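Local coordinates for 3-methyladenine DNA glycosylase (Helicobacter pylori, PDB 1PU6), which removes alkylated bases such as 3-methyladenine from DNA, cutting the bond between base and sugar as the first step of base excision repair, at residues A[5-10]-A[154-159]; A[9-14]-A[207-212]. One frame throughout, in Å; residues are numbered along the deposited sequence.

Contact 1: residues A[5-10]-A[154-159]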
loop_
_atom_site.group_PDB
_atom_site.type_symbol
_atom_site.label_atom_id
_atom_site.label_comp_id
_atom_site.label_asym_id
_atom_site.label_seq_id
_atom_site.Cartn_x
_atom_site.Cartn_y
_atom_site.Cartn_z
ATOM N N PHE A 5 -0.642 8.618 18.630
ATOM C CA PHE A 5 0.765 8.694 19.027
ATOM C C PHE A 5 1.050 7.719 20.158
ATOM O O PHE A 5 2.091 7.052 20.171
ATOM C CB PHE A 5 1.179 10.136 19.415
ATOM C CG PHE A 5 2.608 10.243 19.849
ATOM C CD1 PHE A 5 2.927 10.696 21.126
ATOM C CD2 PHE A 5 3.636 9.831 19.003
ATOM C CE1 PHE A 5 4.302 10.772 21.539
ATOM C CE2 PHE A 5 4.972 9.894 19.406
ATOM C CZ PHE A 5 5.300 10.364 20.655
ATOM N N GLU A 6 0.099 7.575 21.081
ATOM C CA GLU A 6 0.215 6.511 22.114
ATOM C C GLU A 6 0.281 5.083 21.546
ATOM O O GLU A 6 1.103 4.255 22.024
ATOM C CB GLU A 6 -0.852 6.643 23.188
ATOM C CG GLU A 6 -0.862 8.022 23.851
ATOM C CD GLU A 6 0.383 8.279 24.694
ATOM O OE1 GLU A 6 0.811 9.455 24.759
ATOM O OE2 GLU A 6 0.945 7.311 25.292
ATOM N N ILE A 7 -0.527 4.828 20.511
ATOM C CA ILE A 7 -0.565 3.526 19.853
ATOM C C ILE A 7 0.781 3.303 19.141
ATOM O O ILE A 7 1.341 2.205 19.235
ATOM C CB ILE A 7 -1.756 3.447 18.854
ATOM C CG1 ILE A 7 -3.086 3.488 19.632
ATOM C CG2 ILE A 7 -1.667 2.185 17.951
ATOM C CD1 ILE A 7 -4.309 3.641 18.757
ATOM N N LEU A 8 1.274 4.328 18.423
ATOM C CA LEU A 8 2.573 4.225 17.739
ATOM C C LEU A 8 3.684 3.851 18.736
ATOM O O LEU A 8 4.468 2.899 18.488
ATOM C CB LEU A 8 2.936 5.511 17.002
ATOM C CG LEU A 8 4.336 5.509 16.343
ATOM C CD1 LEU A 8 4.537 4.329 15.339
ATOM C CD2 LEU A 8 4.605 6.845 15.596
ATOM N N LYS A 9 3.763 4.564 19.865
ATOM C CA LYS A 9 4.781 4.202 20.863
ATOM C C LYS A 9 4.638 2.739 21.344
ATOM O O LYS A 9 5.652 2.001 21.486
ATOM C CB LYS A 9 4.699 5.180 22.068
ATOM C CG LYS A 9 5.197 6.578 21.747
ATOM C CD LYS A 9 5.295 7.486 22.984
ATOM C CE LYS A 9 3.904 7.861 23.467
ATOM N NZ LYS A 9 3.883 8.668 24.726
ATOM N N ALA A 10 3.404 2.318 21.634
ATOM C CA ALA A 10 3.172 0.945 22.117
ATOM C C ALA A 10 3.594 -0.105 21.100
ATOM O O ALA A 10 4.283 -1.103 21.444
ATOM C CB ALA A 10 1.685 0.760 22.490
ATOM N N TYR A 154 -9.259 -1.019 11.675
ATOM C CA TYR A 154 -10.573 -0.878 12.285
ATOM C C TYR A 154 -10.745 -1.807 13.484
ATOM O O TYR A 154 -11.187 -1.360 14.537
ATOM C CB TYR A 154 -11.679 -1.136 11.233
ATOM C CG TYR A 154 -13.043 -1.188 11.839
ATOM C CD1 TYR A 154 -13.708 -0.036 12.259
ATOM C CD2 TYR A 154 -13.664 -2.420 12.015
ATOM C CE1 TYR A 154 -14.986 -0.133 12.843
ATOM C CE2 TYR A 154 -14.890 -2.529 12.556
ATOM C CZ TYR A 154 -15.557 -1.395 12.992
ATOM O OH TYR A 154 -16.788 -1.587 13.554
ATOM N N LEU A 155 -10.454 -3.092 13.299
ATOM C CA LEU A 155 -10.663 -4.102 14.337
ATOM C C LEU A 155 -9.713 -3.894 15.478
ATOM O O LEU A 155 -10.116 -4.092 16.632
ATOM C CB LEU A 155 -10.458 -5.528 13.775
ATOM C CG LEU A 155 -11.546 -6.016 12.794
ATOM C CD1 LEU A 155 -11.144 -7.333 12.165
ATOM C CD2 LEU A 155 -12.915 -6.148 13.502
ATOM N N PHE A 156 -8.456 -3.500 15.168
ATOM C CA PHE A 156 -7.434 -3.173 16.176
ATOM C C PHE A 156 -7.913 -2.017 17.079
ATOM O O PHE A 156 -7.847 -2.104 18.316
ATOM C CB PHE A 156 -6.096 -2.836 15.455
ATOM C CG PHE A 156 -5.001 -2.349 16.377
ATOM C CD1 PHE A 156 -4.895 -1.003 16.730
ATOM C CD2 PHE A 156 -4.061 -3.245 16.871
ATOM C CE1 PHE A 156 -3.880 -0.577 17.597
ATOM C CE2 PHE A 156 -3.024 -2.828 17.712
ATOM C CZ PHE A 156 -2.922 -1.498 18.073
ATOM N N LEU A 157 -8.420 -0.939 16.486
ATOM C CA LEU A 157 -8.889 0.206 17.284
ATOM C C LEU A 157 -10.157 -0.133 18.056
ATOM O O LEU A 157 -10.281 0.255 19.224
ATOM C CB LEU A 157 -9.147 1.395 16.387
ATOM C CG LEU A 157 -8.331 2.650 16.392
ATOM C CD1 LEU A 157 -9.111 3.821 15.676
ATOM C CD2 LEU A 157 -7.774 3.099 17.773
ATOM N N LYS A 158 -11.051 -0.913 17.438
ATOM C CA LYS A 158 -12.298 -1.368 18.081
ATOM C C LYS A 158 -11.984 -2.153 19.348
ATOM O O LYS A 158 -12.682 -1.992 20.368
ATOM C CB LYS A 158 -13.142 -2.205 17.089
ATOM C CG LYS A 158 -14.529 -2.714 17.590
ATOM C CD LYS A 158 -15.133 -3.730 16.631
ATOM C CE LYS A 158 -16.397 -4.392 17.255
ATOM N NZ LYS A 158 -17.220 -5.156 16.246
ATOM N N LYS A 159 -10.941 -2.988 19.319
ATOM C CA LYS A 159 -10.573 -3.773 20.507
ATOM C C LYS A 159 -10.111 -2.851 21.635
ATOM O O LYS A 159 -10.307 -3.159 22.829
ATOM C CB LYS A 159 -9.521 -4.824 20.171
ATOM C CG LYS A 159 -9.104 -5.713 21.365
#
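In the all-helical fold of this helix-hairpin-helix glycosylase, segment 5-10 of the N-terminal helix 4-12 meets segment 154-159 of helix 151-159 through Ile-7, whose two branches touch Phe-156 and Leu-157. The backbones stay well apart, with Ile-7 CA and Leu-157 CA 9.3 Å from each other, and the side chains bridge that distance. The branch methyl Ile-7 CG2 comes obliquely to the ring of Phe-156, 3.6 Å from CE1 and 3.9 Å from CZ, so it meets the far end of the ring. Phe-156 reaches there because its CG stands anti to the backbone N (chi1 174°), which extends the ring toward helix 4-12; the two side chains slide past each other in opposite directions. The longer branch of Ile-7 runs out to CD1, which meets the methyl Leu-157 CD2 at 3.6 Å, these two side chains crossing nearly at right angles. Segment 154-159 falls within the range assigned to the HhH-GPD superfamily, and the contact joins helix 4-12 to helix 151-159. Phe-173 of helix 167-179 touches both Ile-7 and Leu-157, and Phe-202 of helix 195-203 also packs on Ile-7, which puts the isoleucine among several helices. No hydrogen bond links the two segments. A charged pair on helix 4-12, Glu-6 and Lys-9, is internal to it: Lys-9 NZ forms a salt bridge with Glu-6 OE1 at 3.2 Å, one helical turn back, approaching from above the carboxylate plane (37° out of it).

Contact 2: residues A[9-14]-A[207-212]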
loop_
_atom_site.group_PDB
_atom_site.type_symbol
_atom_site.label_atom_id
_atom_site.label_comp_id
_atom_site.label_asym_id
_atom_site.label_seq_id
_atom_site.Cartn_x
_atom_site.Cartn_y
_atom_site.Cartn_z
ATOM N N LYS A 9 3.763 4.564 19.865
ATOM C CA LYS A 9 4.781 4.202 20.863
ATOM C C LYS A 9 4.638 2.739 21.344
ATOM O O LYS A 9 5.652 2.001 21.486
ATOM C CB LYS A 9 4.699 5.180 22.068
ATOM C CG LYS A 9 5.197 6.578 21.747
ATOM C CD LYS A 9 5.295 7.486 22.984
ATOM C CE LYS A 9 3.904 7.861 23.467
ATOM N NZ LYS A 9 3.883 8.668 24.726
ATOM N N ALA A 10 3.404 2.318 21.634
ATOM C CA ALA A 10 3.172 0.945 22.117
ATOM C C ALA A 10 3.594 -0.105 21.100
ATOM O O ALA A 10 4.283 -1.103 21.444
ATOM C CB ALA A 10 1.685 0.760 22.490
ATOM N N LEU A 11 3.244 0.114 19.847
ATOM C CA LEU A 11 3.594 -0.864 18.824
ATOM C C LEU A 11 5.109 -0.853 18.557
ATOM O O LEU A 11 5.747 -1.938 18.359
ATOM C CB LEU A 11 2.813 -0.588 17.537
ATOM C CG LEU A 11 1.296 -0.913 17.599
ATOM C CD1 LEU A 11 0.591 -0.420 16.335
ATOM C CD2 LEU A 11 1.068 -2.441 17.784
ATOM N N LYS A 12 5.700 0.348 18.576
ATOM C CA LYS A 12 7.131 0.483 18.385
ATOM C C LYS A 12 7.901 -0.364 19.431
ATOM O O LYS A 12 8.943 -1.001 19.124
ATOM C CB LYS A 12 7.548 1.954 18.494
ATOM C CG LYS A 12 9.037 2.224 18.301
ATOM C CD LYS A 12 9.426 1.984 16.864
ATOM C CE LYS A 12 10.648 2.836 16.489
ATOM N NZ LYS A 12 11.825 2.050 16.859
ATOM N N SER A 13 7.387 -0.369 20.648
ATOM C CA SER A 13 8.058 -1.088 21.752
ATOM C C SER A 13 8.070 -2.613 21.563
ATOM O O SER A 13 8.819 -3.320 22.230
ATOM C CB SER A 13 7.383 -0.710 23.066
ATOM O OG SER A 13 6.219 -1.497 23.250
ATOM N N LEU A 14 7.239 -3.131 20.658
ATOM C CA LEU A 14 7.199 -4.594 20.427
ATOM C C LEU A 14 8.195 -5.127 19.382
ATOM O O LEU A 14 8.346 -6.360 19.233
ATOM C CB LEU A 14 5.782 -5.024 19.996
ATOM C CG LEU A 14 4.644 -4.677 20.952
ATOM C CD1 LEU A 14 3.281 -5.133 20.280
ATOM C CD2 LEU A 14 4.923 -5.319 22.327
ATOM N N VAL A 207 -0.631 -4.206 10.752
ATOM C CA VAL A 207 -0.849 -5.464 10.023
ATOM C C VAL A 207 -0.106 -6.653 10.645
ATOM O O VAL A 207 -0.691 -7.757 10.822
ATOM C CB VAL A 207 -0.482 -5.314 8.530
ATOM C CG1 VAL A 207 -0.618 -6.713 7.819
ATOM C CG2 VAL A 207 -1.384 -4.210 7.915
ATOM N N GLU A 208 1.168 -6.472 11.003
ATOM C CA GLU A 208 1.936 -7.595 11.588
ATOM C C GLU A 208 1.341 -8.029 12.896
ATOM O O GLU A 208 1.176 -9.257 13.125
ATOM C CB GLU A 208 3.414 -7.249 11.748
ATOM C CG GLU A 208 4.097 -6.997 10.400
ATOM C CD GLU A 208 4.176 -8.222 9.473
ATOM O OE1 GLU A 208 4.546 -7.977 8.263
ATOM O OE2 GLU A 208 3.905 -9.401 9.909
ATOM N N PHE A 209 0.947 -7.043 13.731
ATOM C CA PHE A 209 0.275 -7.352 14.997
ATOM C C PHE A 209 -1.004 -8.176 14.746
ATOM O O PHE A 209 -1.237 -9.206 15.424
ATOM C CB PHE A 209 0.027 -6.043 15.775
ATOM C CG PHE A 209 -0.673 -6.237 17.059
ATOM C CD1 PHE A 209 -2.073 -6.421 17.118
ATOM C CD2 PHE A 209 0.065 -6.218 18.231
ATOM C CE1 PHE A 209 -2.699 -6.616 18.340
ATOM C CE2 PHE A 209 -0.540 -6.387 19.459
ATOM C CZ PHE A 209 -1.935 -6.589 19.520
ATOM N N SER A 210 -1.791 -7.771 13.749
ATOM C CA SER A 210 -3.084 -8.432 13.485
ATOM C C SER A 210 -2.962 -9.845 12.893
ATOM O O SER A 210 -3.748 -10.763 13.253
ATOM C CB SER A 210 -3.929 -7.520 12.599
ATOM O OG SER A 210 -4.070 -6.261 13.224
ATOM N N LYS A 211 -1.992 -10.057 12.003
ATOM C CA LYS A 211 -1.792 -11.397 11.380
ATOM C C LYS A 211 -1.346 -12.412 12.382
ATOM O O LYS A 211 -1.748 -13.598 12.309
ATOM C CB LYS A 211 -0.736 -11.362 10.276
ATOM C CG LYS A 211 -1.225 -10.654 9.078
ATOM C CD LYS A 211 -0.269 -10.796 7.932
ATOM C CE LYS A 211 -1.005 -10.597 6.627
ATOM N NZ LYS A 211 -0.009 -10.547 5.515
ATOM N N GLN A 212 -0.490 -11.987 13.298
ATOM C CA GLN A 212 -0.047 -12.876 14.379
ATOM C C GLN A 212 -1.167 -13.207 15.353
ATOM O O GLN A 212 -1.285 -14.353 15.831
ATOM C CB GLN A 212 1.096 -12.233 15.149
ATOM C CG GLN A 212 2.382 -12.276 14.367
ATOM C CD GLN A 212 3.508 -11.515 15.037
ATOM O OE1 GLN A 212 4.233 -10.758 14.373
ATOM N NE2 GLN A 212 3.662 -11.704 16.348
#
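Apolar contacts alone join segments 9-14 and 207-212: Leu-11 and Leu-14, three residues apart, both reach the ring of Phe-209 on the C-terminal helix 207-215. Leu-11 CD2 lies 3.9 Å from Phe-209 CD2, in an oblique approach, with the two side chains crossing at about a right angle. Leu-14 CD1 comes to the ring edge, near its plane, 4.0 Å from the same Phe-209 CD2 and 4.1 Å from CE2. Both methyls therefore converge on the same ring carbon, CD2, from different directions. Phe-209 gets there with CG anti to its backbone N (chi1 179°), which swings the ring out from helix 207-215 toward the leucines. Leu-16 and Ile-206 from loops add to the surroundings of Leu-11.

Hydrogen bonds stay within the segments or lead elsewhere. Ser-13 OG donates to Ala-10 O at 2.7 Å, tilted 24° from the carbonyl plane, and Leu-14 N bonds to Leu-11 O at 3.0 Å. On the other segment, Glu-208 OE1 accepts from Trp-24 NE1.

An ion pair of segment 207-212 also lies outside the contact: Lys-211 NZ makes a salt bridge with Glu-46 OE1. With neither hydrogen bond nor ion pair across it, the contact depends on the shape and apolar character of the three side chains; Leu-11 is buried and Leu-14 exposed, so this apolar patch runs from the interior to the surface.

How the contacts relate
From the N terminus, the chain enters helix 4-12, which contributes to the first segment of both contacts. Contact 1 closes a loop of 143 residues on reaching helix 151-159; contact 2 closes one of 192 residues at the C-terminal helix 207-215. The two first segments share Lys-9 and Ala-10. Both loops start from one stretch; the second begins slightly later and closes further on, so they overlap almost throughout. Their centres lie 9 Å apart, and they touch directly: Phe-156 CD2 is 3.8 Å from Phe-209 CD1, and Phe-156 CZ is 4.1 Å from Leu-11 CD1. Together they tie both chain ends to helix 151-159.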